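Local coordinates for protein LEOA (Escherichia coli, PDB 4AUR) that is a bacterial dynamin of enterotoxigenic E. coli that probably binds and hydrolyses GTP, pairing a GTPase domain with a long helical stalk, at residues R318-K322 against D521-F525; V321-A325 against F381-S385; S63-V69 against V175-M179. All blocks are in the same frame, centred on the assembly; numbering follows the deposited sequence.

Contact 1 (R318-K322 against D521-F525); sequences RIEVK and DEKMF
The first turn of the short helix 521-528 crosses the long helix 275-343 almost at a right angle: the local axes run at 91° to each other and come within 11.6 Å. Both segments are regular alpha-helix, with Lys322 N bonded to Arg318 O and Phe525 N to Asp521 O. The CA pairs Lys322-Asp521 (7.8 Å) and Val321-Phe525 (8.3 Å) set the register. Asp521, chi1 m, directs its CB toward the long helix; its OD2 lies 3.3 Å from Lys322 CE but 4.0 Å from Lys322 NZ, so the opposite charges attract at a distance too long for a salt bridge. Lys322 reaches it with chi1 m and an otherwise extended chain. Selenomethionine Met524, chi1 t, sets its SE 3.5 Å from Val321 CG1. Phe525 buries the most area in the contact. With chi1 m its ring tip enters the gap between Arg318 and Lys322, one helical turn apart: Phe525 CZ lies 3.8 Å from both Arg318 O and Arg318 CB, Phe525 CE2 is 4.2 Å from Lys322 CE, and Phe525 CE1 is 3.6 Å from Val321 CG1. Arg318 O and Lys322 CE both meet the ring at its edge. This is apolar packing of crossed helices with a charged fringe, within the dynamin-like helical domain. The Arg318 guanidinium turns to a salt bridge with Glu536. Helix 530-544 adds Ile532 against Arg318 and Phe525, while helix 368-408 packs Ser385 and Val388 on Val321 and Phe381 on Met524.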
loop_
_atom_site.group_PDB
_atom_site.type_symbol
_atom_site.label_atom_id
_atom_site.label_comp_id
_atom_site.label_asym_id
_atom_site.label_seq_id
_atom_site.Cartn_x
_atom_site.Cartn_y
_atom_site.Cartn_z
ATOM N N ARG A 318 31.716 -11.114 13.698
ATOM C CA ARG A 318 32.784 -12.074 13.647
ATOM C C ARG A 318 34.109 -11.405 13.375
ATOM O O ARG A 318 35.094 -11.753 13.978
ATOM C CB ARG A 318 32.510 -13.148 12.611
ATOM C CG ARG A 318 31.282 -13.984 12.931
ATOM C CD ARG A 318 31.412 -15.395 12.424
ATOM N NE ARG A 318 30.214 -15.815 11.702
ATOM C CZ ARG A 318 29.405 -16.803 12.062
ATOM N NH1 ARG A 318 29.598 -17.502 13.167
ATOM N NH2 ARG A 318 28.385 -17.085 11.297
ATOM N N ILE A 319 34.133 -10.449 12.452
ATOM C CA ILE A 319 35.360 -9.725 12.104
ATOM C C ILE A 319 35.921 -8.998 13.319
ATOM O O ILE A 319 37.123 -8.909 13.494
ATOM C CB ILE A 319 35.081 -8.713 10.996
ATOM C CG1 ILE A 319 35.118 -9.411 9.658
ATOM C CG2 ILE A 319 36.080 -7.554 10.999
ATOM C CD1 ILE A 319 34.560 -8.562 8.538
ATOM N N GLU A 320 35.040 -8.473 14.157
ATOM C CA GLU A 320 35.472 -7.755 15.320
ATOM C C GLU A 320 36.082 -8.681 16.379
ATOM O O GLU A 320 37.151 -8.409 16.905
ATOM C CB GLU A 320 34.325 -6.955 15.913
ATOM C CG GLU A 320 34.849 -5.842 16.782
ATOM C CD GLU A 320 33.763 -4.973 17.352
ATOM O OE1 GLU A 320 32.650 -4.950 16.757
ATOM O OE2 GLU A 320 34.054 -4.315 18.390
ATOM N N VAL A 321 35.409 -9.772 16.685
ATOM C CA VAL A 321 35.930 -10.727 17.620
ATOM C C VAL A 321 37.273 -11.261 17.165
ATOM O O VAL A 321 38.184 -11.389 17.976
ATOM C CB VAL A 321 34.936 -11.866 17.807
ATOM C CG1 VAL A 321 35.582 -13.095 18.466
ATOM C CG2 VAL A 321 33.754 -11.342 18.617
ATOM N N LYS A 322 37.415 -11.566 15.888
ATOM C CA LYS A 322 38.694 -12.006 15.401
ATOM C C LYS A 322 39.773 -10.969 15.708
ATOM O O LYS A 322 40.876 -11.322 16.098
ATOM C CB LYS A 322 38.627 -12.283 13.908
ATOM C CG LYS A 322 38.038 -13.645 13.574
ATOM C CD LYS A 322 37.396 -13.671 12.202
ATOM C CE LYS A 322 37.276 -15.105 11.718
ATOM N NZ LYS A 322 36.186 -15.324 10.724
ATOM N N ASP A 521 39.409 -20.615 14.813
ATOM C CA ASP A 521 38.179 -19.820 14.975
ATOM C C ASP A 521 36.999 -20.653 15.481
ATOM O O ASP A 521 36.171 -20.173 16.228
ATOM C CB ASP A 521 37.804 -19.123 13.673
ATOM C CG ASP A 521 38.877 -18.126 13.193
ATOM O OD1 ASP A 521 39.590 -17.549 14.053
ATOM O OD2 ASP A 521 39.002 -17.921 11.951
ATOM N N GLU A 522 36.915 -21.905 15.064
ATOM C CA GLU A 522 35.948 -22.830 15.629
ATOM C C GLU A 522 35.977 -22.801 17.166
ATOM O O GLU A 522 34.944 -22.676 17.823
ATOM C CB GLU A 522 36.288 -24.247 15.160
ATOM C CG GLU A 522 35.289 -25.342 15.533
ATOM C CD GLU A 522 34.458 -25.850 14.349
ATOM O OE1 GLU A 522 34.557 -25.311 13.213
ATOM O OE2 GLU A 522 33.689 -26.805 14.566
ATOM N N LYS A 523 37.171 -22.945 17.731
ATOM C CA LYS A 523 37.323 -23.096 19.179
ATOM C C LYS A 523 37.181 -21.742 19.784
ATOM O O LYS A 523 36.506 -21.550 20.782
ATOM C CB LYS A 523 38.697 -23.645 19.521
ATOM C CG LYS A 523 38.984 -25.034 18.971
ATOM C CD LYS A 523 40.454 -25.409 19.131
ATOM C CE LYS A 523 40.729 -26.798 18.557
ATOM N NZ LYS A 523 39.839 -27.812 19.192
HETATM N N MSE A 524 37.815 -20.783 19.143
HETATM C CA MSE A 524 37.840 -19.443 19.663
HETATM C C MSE A 524 36.416 -19.041 19.829
HETATM O O MSE A 524 35.946 -18.787 20.927
HETATM C CB MSE A 524 38.648 -18.531 18.747
HETATM C CG MSE A 524 38.913 -17.230 19.483
HETATM SE SE MSE A 524 37.588 -15.881 18.918
HETATM C CE MSE A 524 36.245 -16.046 20.299
ATOM N N PHE A 525 35.683 -19.052 18.737
ATOM C CA PHE A 525 34.258 -18.745 18.813
ATOM C C PHE A 525 33.489 -19.583 19.809
ATOM O O PHE A 525 32.678 -19.029 20.526
ATOM C CB PHE A 525 33.624 -18.773 17.438
ATOM C CG PHE A 525 33.855 -17.521 16.690
ATOM C CD1 PHE A 525 33.247 -16.359 17.109
ATOM C CD2 PHE A 525 34.697 -17.486 15.608
ATOM C CE1 PHE A 525 33.458 -15.179 16.435
ATOM C CE2 PHE A 525 34.912 -16.318 14.932
ATOM C CZ PHE A 525 34.296 -15.159 15.344
#

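Contact 2 (V321-A325 against F381-S385); sequences VKRLA and FFEQS
Two long helices, 275-343 and 368-408, run antiparallel here, with local axes at 167° and 10.0 Å apart at closest approach. Each five-residue segment is a little over one turn of regular alpha-helix, closed by Ala325 N to Val321 O (2.8 Å) and by Ser385 N to Phe381 O (2.7 Å). The antiparallel register pairs Val321 with Ser385 (CA-CA 5.8 Å) and Leu324 with Phe381 (CA-CA 6.7 Å). Phe381, chi1 t, swings its ring across to the other helix: its CE1 is 3.3 Å from Leu324 CB, a tight contact, and 3.6 Å from Ala325 N, while its CZ is 3.7 Å from Ala325 CB. Ala325 CA sits over the ring face, 4.1 Å from the centroid and 29° off the normal, as a CH-pi contact. Leu324, chi1 m and chi2 t, points toward the partner helix and lays both methyls against Gln384, CD2 at 3.8 Å from Gln384 OE1 and CD1 at 3.9 Å from Gln384 CB; Leu324 CD1 is also 4.1 Å from Ser385 N. Val321 CG2 rests 4.1 Å from Ser385 CB. No hydrogen bond crosses; this is the side-by-side apolar packing of an antiparallel helical stalk, as in dynamin-like proteins. Helix 521-528 lies across the pair, its Met524 on Val321 and Ala325, its Phe528 ring meeting that of Phe381, and its Phe528 O accepting a hydrogen bond from Ser385 OG.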
loop_
_atom_site.group_PDB
_atom_site.type_symbol
_atom_site.label_atom_id
_atom_site.label_comp_id
_atom_site.label_asym_id
_atom_site.label_seq_id
_atom_site.Cartn_x
_atom_site.Cartn_y
_atom_site.Cartn_z
ATOM N N VAL A 321 35.409 -9.772 16.685
ATOM C CA VAL A 321 35.930 -10.727 17.620
ATOM C C VAL A 321 37.273 -11.261 17.165
ATOM O O VAL A 321 38.184 -11.389 17.976
ATOM C CB VAL A 321 34.936 -11.866 17.807
ATOM C CG1 VAL A 321 35.582 -13.095 18.466
ATOM C CG2 VAL A 321 33.754 -11.342 18.617
ATOM N N LYS A 322 37.415 -11.566 15.888
ATOM C CA LYS A 322 38.694 -12.006 15.401
ATOM C C LYS A 322 39.773 -10.969 15.708
ATOM O O LYS A 322 40.876 -11.322 16.098
ATOM C CB LYS A 322 38.627 -12.283 13.908
ATOM C CG LYS A 322 38.038 -13.645 13.574
ATOM C CD LYS A 322 37.396 -13.671 12.202
ATOM C CE LYS A 322 37.276 -15.105 11.718
ATOM N NZ LYS A 322 36.186 -15.324 10.724
ATOM N N ARG A 323 39.440 -9.694 15.566
ATOM C CA ARG A 323 40.397 -8.636 15.795
ATOM C C ARG A 323 40.794 -8.556 17.261
ATOM O O ARG A 323 41.962 -8.329 17.590
ATOM C CB ARG A 323 39.873 -7.286 15.313
ATOM C CG ARG A 323 40.970 -6.447 14.663
ATOM C CD ARG A 323 40.604 -4.982 14.427
ATOM N NE ARG A 323 39.247 -4.807 13.910
ATOM C CZ ARG A 323 38.207 -4.384 14.636
ATOM N NH1 ARG A 323 38.358 -4.077 15.934
ATOM N NH2 ARG A 323 37.002 -4.262 14.067
ATOM N N LEU A 324 39.830 -8.766 18.146
ATOM C CA LEU A 324 40.113 -8.823 19.581
ATOM C C LEU A 324 40.928 -10.050 19.972
ATOM O O LEU A 324 41.780 -9.970 20.833
ATOM C CB LEU A 324 38.820 -8.827 20.372
ATOM C CG LEU A 324 37.972 -7.590 20.183
ATOM C CD1 LEU A 324 36.619 -7.774 20.831
ATOM C CD2 LEU A 324 38.678 -6.359 20.720
ATOM N N ALA A 325 40.634 -11.193 19.369
ATOM C CA ALA A 325 41.369 -12.405 19.666
ATOM C C ALA A 325 42.843 -12.226 19.366
ATOM O O ALA A 325 43.684 -12.722 20.106
ATOM C CB ALA A 325 40.824 -13.571 18.883
ATOM N N PHE A 381 39.029 -9.922 27.333
ATOM C CA PHE A 381 38.644 -10.266 25.963
ATOM C C PHE A 381 37.264 -10.911 25.965
ATOM O O PHE A 381 36.372 -10.502 25.231
ATOM C CB PHE A 381 39.680 -11.205 25.325
ATOM C CG PHE A 381 39.229 -11.832 24.032
ATOM C CD1 PHE A 381 38.571 -11.098 23.070
ATOM C CD2 PHE A 381 39.472 -13.166 23.777
ATOM C CE1 PHE A 381 38.162 -11.692 21.896
ATOM C CE2 PHE A 381 39.069 -13.759 22.600
ATOM C CZ PHE A 381 38.418 -13.020 21.657
ATOM N N PHE A 382 37.088 -11.899 26.824
ATOM C CA PHE A 382 35.800 -12.537 27.001
ATOM C C PHE A 382 34.670 -11.501 27.244
ATOM O O PHE A 382 33.533 -11.678 26.801
ATOM C CB PHE A 382 35.904 -13.605 28.105
ATOM C CG PHE A 382 34.726 -14.533 28.182
ATOM C CD1 PHE A 382 34.032 -14.932 27.039
ATOM C CD2 PHE A 382 34.321 -15.036 29.395
ATOM C CE1 PHE A 382 32.943 -15.796 27.119
ATOM C CE2 PHE A 382 33.230 -15.900 29.483
ATOM C CZ PHE A 382 32.541 -16.281 28.340
ATOM N N GLU A 383 34.981 -10.389 27.876
ATOM C CA GLU A 383 33.970 -9.381 28.129
ATOM C C GLU A 383 33.754 -8.490 26.908
ATOM O O GLU A 383 32.631 -8.301 26.462
ATOM C CB GLU A 383 34.364 -8.556 29.353
ATOM C CG GLU A 383 34.447 -9.396 30.632
ATOM C CD GLU A 383 35.229 -8.722 31.756
ATOM O OE1 GLU A 383 35.483 -7.492 31.641
ATOM O OE2 GLU A 383 35.579 -9.433 32.746
ATOM N N GLN A 384 34.825 -7.937 26.362
ATOM C CA GLN A 384 34.727 -7.183 25.121
ATOM C C GLN A 384 33.984 -8.024 24.072
ATOM O O GLN A 384 33.050 -7.549 23.444
ATOM C CB GLN A 384 36.118 -6.792 24.600
ATOM C CG GLN A 384 36.852 -5.737 25.424
ATOM C CD GLN A 384 38.211 -5.295 24.823
ATOM O OE1 GLN A 384 39.076 -6.106 24.441
ATOM N NE2 GLN A 384 38.395 -3.987 24.749
ATOM N N SER A 385 34.380 -9.283 23.918
ATOM C CA SER A 385 33.748 -10.164 22.942
ATOM C C SER A 385 32.309 -10.561 23.305
ATOM O O SER A 385 31.468 -10.700 22.433
ATOM C CB SER A 385 34.597 -11.417 22.677
ATOM O OG SER A 385 34.303 -12.436 23.614
#

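Contact 3 (S63-V69 against V175-M179); sequences SDGKTSV and VINKM
This contact joins two motifs that probably line the nucleotide site, as in other P-loop GTPases: the end of the probable Walker A loop with the start of helix 66-74, and the end of strand 172-177, next to the outermost strand 221-224, where Asn177-Lys178 opens a sequence of the N/TKxD (G4) type. In GTPases these loops commonly meet this way, the G4 side chains bonding to P-loop backbone, and here two side-chain donors do so. Lys178 has a left-handed backbone (phi/psi 67/53), chi1 m and a nearly extended chain. Asn177, chi1 t, ends the strand with ND2 bonded to Asp64 O at 3.2 Å, close to linear, while its OD1 takes the backbone N of Ser227. Gly65, at the N-cap position just before the helix, has positive phi (75/35) and comes so near that a CB there would lie only 2.9 Å from Asn177 ND2. Beyond the loop, Val69, chi1 t, makes an apolar contact through CG1, 4.0 Å from Val175 CG1; Val69 CG2 is in van der Waals contact with Asn177 ND2 at 3.6 Å. The nearest CA pair is Asp64-Asn177, 7.0 Å. Val144 of the adjacent strand 140-146 touches Val69, Val175 and Asn177, and Lys66 turns the other way, to a salt bridge with Asp108. The tightest link is the hydrogen bond from Lys178 NZ to Ser63 O, very short at 2.4 Å.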
loop_
_atom_site.group_PDB
_atom_site.type_symbol
_atom_site.label_atom_id
_atom_site.label_comp_id
_atom_site.label_asym_id
_atom_site.label_seq_id
_atom_site.Cartn_x
_atom_site.Cartn_y
_atom_site.Cartn_z
ATOM N N SER A 63 -48.615 23.992 -26.642
ATOM C CA SER A 63 -48.759 25.426 -26.879
ATOM C C SER A 63 -47.483 26.207 -26.584
ATOM O O SER A 63 -47.309 27.301 -27.112
ATOM C CB SER A 63 -49.902 25.992 -26.033
ATOM O OG SER A 63 -49.763 25.606 -24.676
ATOM N N ASP A 64 -46.596 25.657 -25.754
ATOM C CA ASP A 64 -45.281 26.243 -25.557
ATOM C C ASP A 64 -44.293 25.819 -26.660
ATOM O O ASP A 64 -43.097 26.088 -26.580
ATOM C CB ASP A 64 -44.753 25.934 -24.151
ATOM C CG ASP A 64 -45.586 26.602 -23.046
ATOM O OD1 ASP A 64 -46.602 27.249 -23.371
ATOM O OD2 ASP A 64 -45.229 26.487 -21.845
ATOM N N GLY A 65 -44.777 25.175 -27.706
ATOM C CA GLY A 65 -43.957 25.018 -28.910
ATOM C C GLY A 65 -42.858 23.986 -28.784
ATOM O O GLY A 65 -41.777 24.127 -29.338
ATOM N N LYS A 66 -43.186 22.939 -28.050
ATOM C CA LYS A 66 -42.342 21.782 -27.824
ATOM C C LYS A 66 -41.953 21.108 -29.130
ATOM O O LYS A 66 -40.816 20.677 -29.309
ATOM C CB LYS A 66 -43.174 20.810 -26.979
ATOM C CG LYS A 66 -42.564 19.475 -26.678
ATOM C CD LYS A 66 -43.646 18.418 -26.497
ATOM C CE LYS A 66 -44.440 18.597 -25.218
ATOM N NZ LYS A 66 -45.140 17.348 -24.781
ATOM N N THR A 67 -42.918 20.991 -30.033
ATOM C CA THR A 67 -42.716 20.238 -31.256
ATOM C C THR A 67 -41.697 20.948 -32.161
ATOM O O THR A 67 -40.914 20.310 -32.876
ATOM C CB THR A 67 -44.051 20.020 -31.984
ATOM O OG1 THR A 67 -44.924 19.239 -31.159
ATOM C CG2 THR A 67 -43.831 19.289 -33.273
ATOM N N SER A 68 -41.699 22.270 -32.117
ATOM C CA SER A 68 -40.734 23.027 -32.885
ATOM C C SER A 68 -39.348 22.735 -32.318
ATOM O O SER A 68 -38.397 22.474 -33.066
ATOM C CB SER A 68 -41.041 24.522 -32.813
ATOM O OG SER A 68 -42.433 24.748 -32.920
ATOM N N VAL A 69 -39.243 22.745 -30.993
ATOM C CA VAL A 69 -37.946 22.583 -30.354
ATOM C C VAL A 69 -37.250 21.276 -30.747
ATOM O O VAL A 69 -36.058 21.282 -31.002
ATOM C CB VAL A 69 -38.044 22.705 -28.824
ATOM C CG1 VAL A 69 -36.716 22.363 -28.159
ATOM C CG2 VAL A 69 -38.439 24.122 -28.441
ATOM N N VAL A 175 -36.081 24.386 -21.306
ATOM C CA VAL A 175 -35.846 25.045 -22.557
ATOM C C VAL A 175 -36.837 26.164 -22.649
ATOM O O VAL A 175 -38.020 25.933 -22.923
ATOM C CB VAL A 175 -36.029 24.064 -23.710
ATOM C CG1 VAL A 175 -35.985 24.781 -25.047
ATOM C CG2 VAL A 175 -34.939 23.015 -23.630
ATOM N N ILE A 176 -36.360 27.382 -22.377
ATOM C CA ILE A 176 -37.228 28.540 -22.419
ATOM C C ILE A 176 -37.289 28.949 -23.865
ATOM O O ILE A 176 -36.301 29.431 -24.416
ATOM C CB ILE A 176 -36.777 29.691 -21.540
ATOM C CG1 ILE A 176 -36.632 29.233 -20.093
ATOM C CG2 ILE A 176 -37.834 30.763 -21.599
ATOM C CD1 ILE A 176 -35.942 30.228 -19.171
ATOM N N ASN A 177 -38.465 28.691 -24.450
ATOM C CA ASN A 177 -38.740 28.821 -25.875
ATOM C C ASN A 177 -39.589 30.050 -26.211
ATOM O O ASN A 177 -40.360 30.536 -25.392
ATOM C CB ASN A 177 -39.482 27.590 -26.371
ATOM C CG ASN A 177 -39.558 27.540 -27.873
ATOM O OD1 ASN A 177 -38.677 28.052 -28.543
ATOM N ND2 ASN A 177 -40.610 26.949 -28.409
ATOM N N LYS A 178 -39.455 30.513 -27.446
ATOM C CA LYS A 178 -40.097 31.730 -27.943
ATOM C C LYS A 178 -39.507 32.948 -27.239
ATOM O O LYS A 178 -40.233 33.761 -26.689
ATOM C CB LYS A 178 -41.617 31.703 -27.759
ATOM C CG LYS A 178 -42.334 30.534 -28.415
ATOM C CD LYS A 178 -43.572 30.163 -27.629
ATOM C CE LYS A 178 -44.611 29.458 -28.475
ATOM N NZ LYS A 178 -45.837 29.159 -27.678
HETATM N N MSE A 179 -38.190 33.079 -27.246
HETATM C CA MSE A 179 -37.591 34.259 -26.644
HETATM C C MSE A 179 -37.841 35.482 -27.517
HETATM O O MSE A 179 -37.809 36.625 -27.027
HETATM C CB MSE A 179 -36.137 33.958 -26.332
HETATM C CG MSE A 179 -36.095 33.049 -25.112
HETATM SE SE MSE A 179 -35.774 34.147 -23.518
HETATM C CE MSE A 179 -37.346 33.851 -22.389
#

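In the fold
Contacts 1 and 2 belong to one helical cluster, with centres about 8 Å apart. Both use helix 275-343: Val321 serves both, packing on helix 521-528 and on helix 368-408, and Met524 of contact 1 touches Phe381 and Ala325 of contact 2. Both pack by hydrophobic side chains without a hydrogen bond across, but contact 1 is a crossed pair with an exposed Lys-Asp pair at its margin and contact 2 a nearly antiparallel one. Contact 3 lies about 98 to 99 Å from them, centre to centre, beyond the chain's centre, in the GTPase fold. There hydrogen bonds from a strand end and the next residue reach loop backbone beside a buried valine pair. All three are partly buried.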